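Local coordinates for enoyl-CoA hydratase (PDB 4LK5), which probably catalyses the hydration of the double bond of enoyl-CoA thioesters, as a trimeric member of the crotonase-like enoyl-CoA hydratase/isomerase family, at residues L155-A160 and Y215-F220. Sequence-based numbering, arbitrary orientation.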
ATOM      1  N   LEU C 155       3.234  -5.796 -17.667  1.00 39.19           N
ATOM      2  CA  LEU C 155       4.239  -5.221 -18.559  1.00 37.13           C
ATOM      3  C   LEU C 155       3.564  -4.176 -19.437  1.00 35.56           C
ATOM      4  O   LEU C 155       2.592  -4.456 -20.104  1.00 32.26           O
ATOM      5  CB  LEU C 155       4.826  -6.314 -19.434  1.00 36.77           C
ATOM      6  CG  LEU C 155       5.931  -7.256 -18.895  1.00 35.18           C
ATOM      7  CD1 LEU C 155       6.094  -7.263 -17.401  1.00 35.59           C
ATOM      8  CD2 LEU C 155       5.729  -8.659 -19.403  1.00 34.05           C
ATOM      9  N   ALA C 156       4.094  -2.966 -19.400  1.00 36.61           N
ATOM     10  CA  ALA C 156       3.575  -1.873 -20.165  1.00 41.65           C
ATOM     11  C   ALA C 156       4.593  -1.297 -21.181  1.00 46.04           C
ATOM     12  O   ALA C 156       5.806  -1.292 -20.948  1.00 44.84           O
ATOM     13  CB  ALA C 156       3.107  -0.789 -19.219  1.00 44.41           C
ATOM     14  N   SER C 157       4.057  -0.868 -22.325  1.00 47.41           N
ATOM     15  CA  SER C 157       4.738  -0.016 -23.287  1.00 46.20           C
ATOM     16  C   SER C 157       4.763   1.430 -22.806  1.00 48.13           C
ATOM     17  O   SER C 157       3.850   1.888 -22.101  1.00 42.15           O
ATOM     18  CB  SER C 157       3.983  -0.048 -24.620  1.00 45.51           C
ATOM     19  OG  SER C 157       4.406   1.009 -25.463  1.00 48.26           O
ATOM     20  N   GLU C 158       5.771   2.178 -23.231  1.00 50.56           N
ATOM     21  CA  GLU C 158       5.745   3.613 -22.989  1.00 56.26           C
ATOM     22  C   GLU C 158       4.511   4.259 -23.635  1.00 54.47           C
ATOM     23  O   GLU C 158       4.082   5.310 -23.190  1.00 48.07           O
ATOM     24  CB  GLU C 158       7.056   4.288 -23.418  1.00 59.64           C
ATOM     25  CG  GLU C 158       8.160   3.961 -22.428  1.00 68.55           C
ATOM     26  CD  GLU C 158       9.365   4.870 -22.501  1.00 74.08           C
ATOM     27  OE1 GLU C 158       9.954   4.975 -23.598  1.00 75.48           O
ATOM     28  OE2 GLU C 158       9.730   5.439 -21.437  1.00 69.22           O
ATOM     29  N   ASN C 159       3.929   3.611 -24.647  1.00 53.66           N
ATOM     30  CA  ASN C 159       2.667   4.086 -25.262  1.00 57.33           C
ATOM     31  C   ASN C 159       1.413   3.898 -24.411  1.00 53.00           C
ATOM     32  O   ASN C 159       0.419   4.589 -24.604  1.00 49.65           O
ATOM     33  CB  ASN C 159       2.425   3.399 -26.616  1.00 58.61           C
ATOM     34  CG  ASN C 159       3.326   3.943 -27.720  1.00 58.24           C
ATOM     35  OD1 ASN C 159       4.031   4.946 -27.541  1.00 53.18           O
ATOM     36  ND2 ASN C 159       3.305   3.274 -28.879  1.00 59.53           N
ATOM     37  N   ALA C 160       1.465   2.957 -23.480  1.00 53.14           N
ATOM     38  CA  ALA C 160       0.322   2.622 -22.647  1.00 45.12           C
ATOM     39  C   ALA C 160      -0.055   3.701 -21.676  1.00 41.11           C
ATOM     40  O   ALA C 160       0.772   4.486 -21.259  1.00 42.66           O
ATOM     41  CB  ALA C 160       0.603   1.348 -21.881  1.00 43.04           C
ATOM     42  N   TYR C 215       8.571  -0.523 -21.092  1.00 49.56           N
ATOM     43  CA  TYR C 215       9.574  -0.653 -22.135  1.00 49.72           C
ATOM     44  C   TYR C 215       9.281   0.351 -23.225  1.00 50.76           C
ATOM     45  O   TYR C 215       8.121   0.594 -23.530  1.00 51.78           O
ATOM     46  CB  TYR C 215       9.532  -2.042 -22.743  1.00 45.59           C
ATOM     47  CG  TYR C 215       9.660  -3.126 -21.726  1.00 48.52           C
ATOM     48  CD1 TYR C 215      10.786  -3.229 -20.942  1.00 51.45           C
ATOM     49  CD2 TYR C 215       8.659  -4.062 -21.549  1.00 50.35           C
ATOM     50  CE1 TYR C 215      10.908  -4.233 -20.005  1.00 51.05           C
ATOM     51  CE2 TYR C 215       8.770  -5.067 -20.612  1.00 46.85           C
ATOM     52  CZ  TYR C 215       9.891  -5.141 -19.842  1.00 48.89           C
ATOM     53  OH  TYR C 215      10.009  -6.133 -18.903  1.00 52.77           O
ATOM     54  N   PRO C 216      10.333   0.917 -23.840  1.00 56.12           N
ATOM     55  CA  PRO C 216      10.086   1.711 -25.051  1.00 55.01           C
ATOM     56  C   PRO C 216       9.265   0.920 -26.080  1.00 50.57           C
ATOM     57  O   PRO C 216       9.465  -0.295 -26.241  1.00 48.68           O
ATOM     58  CB  PRO C 216      11.506   1.993 -25.571  1.00 53.35           C
ATOM     59  CG  PRO C 216      12.378   1.930 -24.351  1.00 53.15           C
ATOM     60  CD  PRO C 216      11.783   0.788 -23.563  1.00 54.87           C
ATOM     61  N   ALA C 217       8.328   1.600 -26.734  1.00 48.74           N
ATOM     62  CA  ALA C 217       7.441   0.964 -27.726  1.00 48.46           C
ATOM     63  C   ALA C 217       8.176   0.055 -28.711  1.00 49.98           C
ATOM     64  O   ALA C 217       7.803  -1.115 -28.904  1.00 49.92           O
ATOM     65  CB  ALA C 217       6.638   2.025 -28.475  1.00 45.75           C
ATOM     66  N   ASP C 218       9.235   0.567 -29.333  1.00 55.18           N
ATOM     67  CA  ASP C 218       9.922  -0.240 -30.365  1.00 59.67           C
ATOM     68  C   ASP C 218      10.582  -1.523 -29.794  1.00 51.27           C
ATOM     69  O   ASP C 218      10.716  -2.519 -30.503  1.00 50.17           O
ATOM     70  CB  ASP C 218      10.890   0.619 -31.222  1.00 65.15           C
ATOM     71  CG  ASP C 218      12.005   1.264 -30.408  1.00 73.87           C
ATOM     72  OD1 ASP C 218      12.127   0.991 -29.193  1.00 90.37           O
ATOM     73  OD2 ASP C 218      12.774   2.051 -30.991  1.00 78.48           O
ATOM     74  N   GLU C 219      10.948  -1.504 -28.511  1.00 52.50           N
ATOM     75  CA  GLU C 219      11.463  -2.705 -27.793  1.00 54.54           C
ATOM     76  C   GLU C 219      10.401  -3.570 -27.062  1.00 53.17           C
ATOM     77  O   GLU C 219      10.691  -4.716 -26.660  1.00 48.99           O
ATOM     78  CB  GLU C 219      12.556  -2.272 -26.806  1.00 61.28           C
ATOM     79  CG  GLU C 219      13.770  -1.637 -27.497  1.00 64.10           C
ATOM     80  CD  GLU C 219      14.536  -0.699 -26.597  1.00 69.63           C
ATOM     81  OE1 GLU C 219      15.065  -1.171 -25.569  1.00 74.30           O
ATOM     82  OE2 GLU C 219      14.609   0.509 -26.913  1.00 71.46           O
ATOM     83  N   PHE C 220       9.171  -3.051 -26.927  1.00 52.23           N
ATOM     84  CA  PHE C 220       8.102  -3.733 -26.154  1.00 52.73           C
ATOM     85  C   PHE C 220       7.855  -5.216 -26.438  1.00 48.76           C
ATOM     86  O   PHE C 220       7.832  -6.009 -25.513  1.00 50.43           O
ATOM     87  CB  PHE C 220       6.766  -2.996 -26.280  1.00 52.98           C
ATOM     88  CG  PHE C 220       5.721  -3.481 -25.311  1.00 56.76           C
ATOM     89  CD1 PHE C 220       5.917  -3.340 -23.941  1.00 53.88           C
ATOM     90  CD2 PHE C 220       4.542  -4.075 -25.763  1.00 56.91           C
ATOM     91  CE1 PHE C 220       4.976  -3.781 -23.046  1.00 54.86           C
ATOM     92  CE2 PHE C 220       3.597  -4.519 -24.863  1.00 62.03           C
ATOM     93  CZ  PHE C 220       3.814  -4.373 -23.500  1.00 60.95           C
TER
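Ala156 and Glu158 hold Tyr215 between them through two backbone hydrogen bonds, the parallel pairing that adds strand 213-215, the outermost within this chain, to strand 153-157 in the central sheet of this crotonase-like fold. Tyr215 N donates to Ala156 O at 2.9 Å, in the plane of that carbonyl, while Glu158 N donates to Tyr215 O at 2.8 Å from a position tilted 30° out of the carbonyl plane. Both bonds are clearly bent, near 145° at the hydrogen, and Ala156 is also bonded through its backbone to Ala213. Tyr215 O also receives a CA-H...O contact from Ser157, so its oxygen is approached by the last residue of the strand and by Glu158, the first beyond it. On the other side of strand 153-157, Leu155 and Ser157 make backbone hydrogen bonds with strand 132-136. Where the strand ends, Ser157 turns its hydroxyl back on its own chain: with OG anti to the backbone N (chi1 165°), OG accepts from Asn159 N at 2.8 Å in an ST turn, and Ala160 N bonds to Ser157 O to close a type I beta turn. The same side chain presents CB to one face of the Phe220 ring, 4.0 Å from its centroid, a CH-pi contact onto a ring supplied by the first turn of helix 217-233. Leu155 CG meets the edge of the Tyr215 ring at CE2, 4.0 Å away. Polar pairing across the contact is thus carried by main-chain groups, whereas the side chains add mainly van der Waals packing, joining strand 153-157 to strand 213-215 and the start of the following helix.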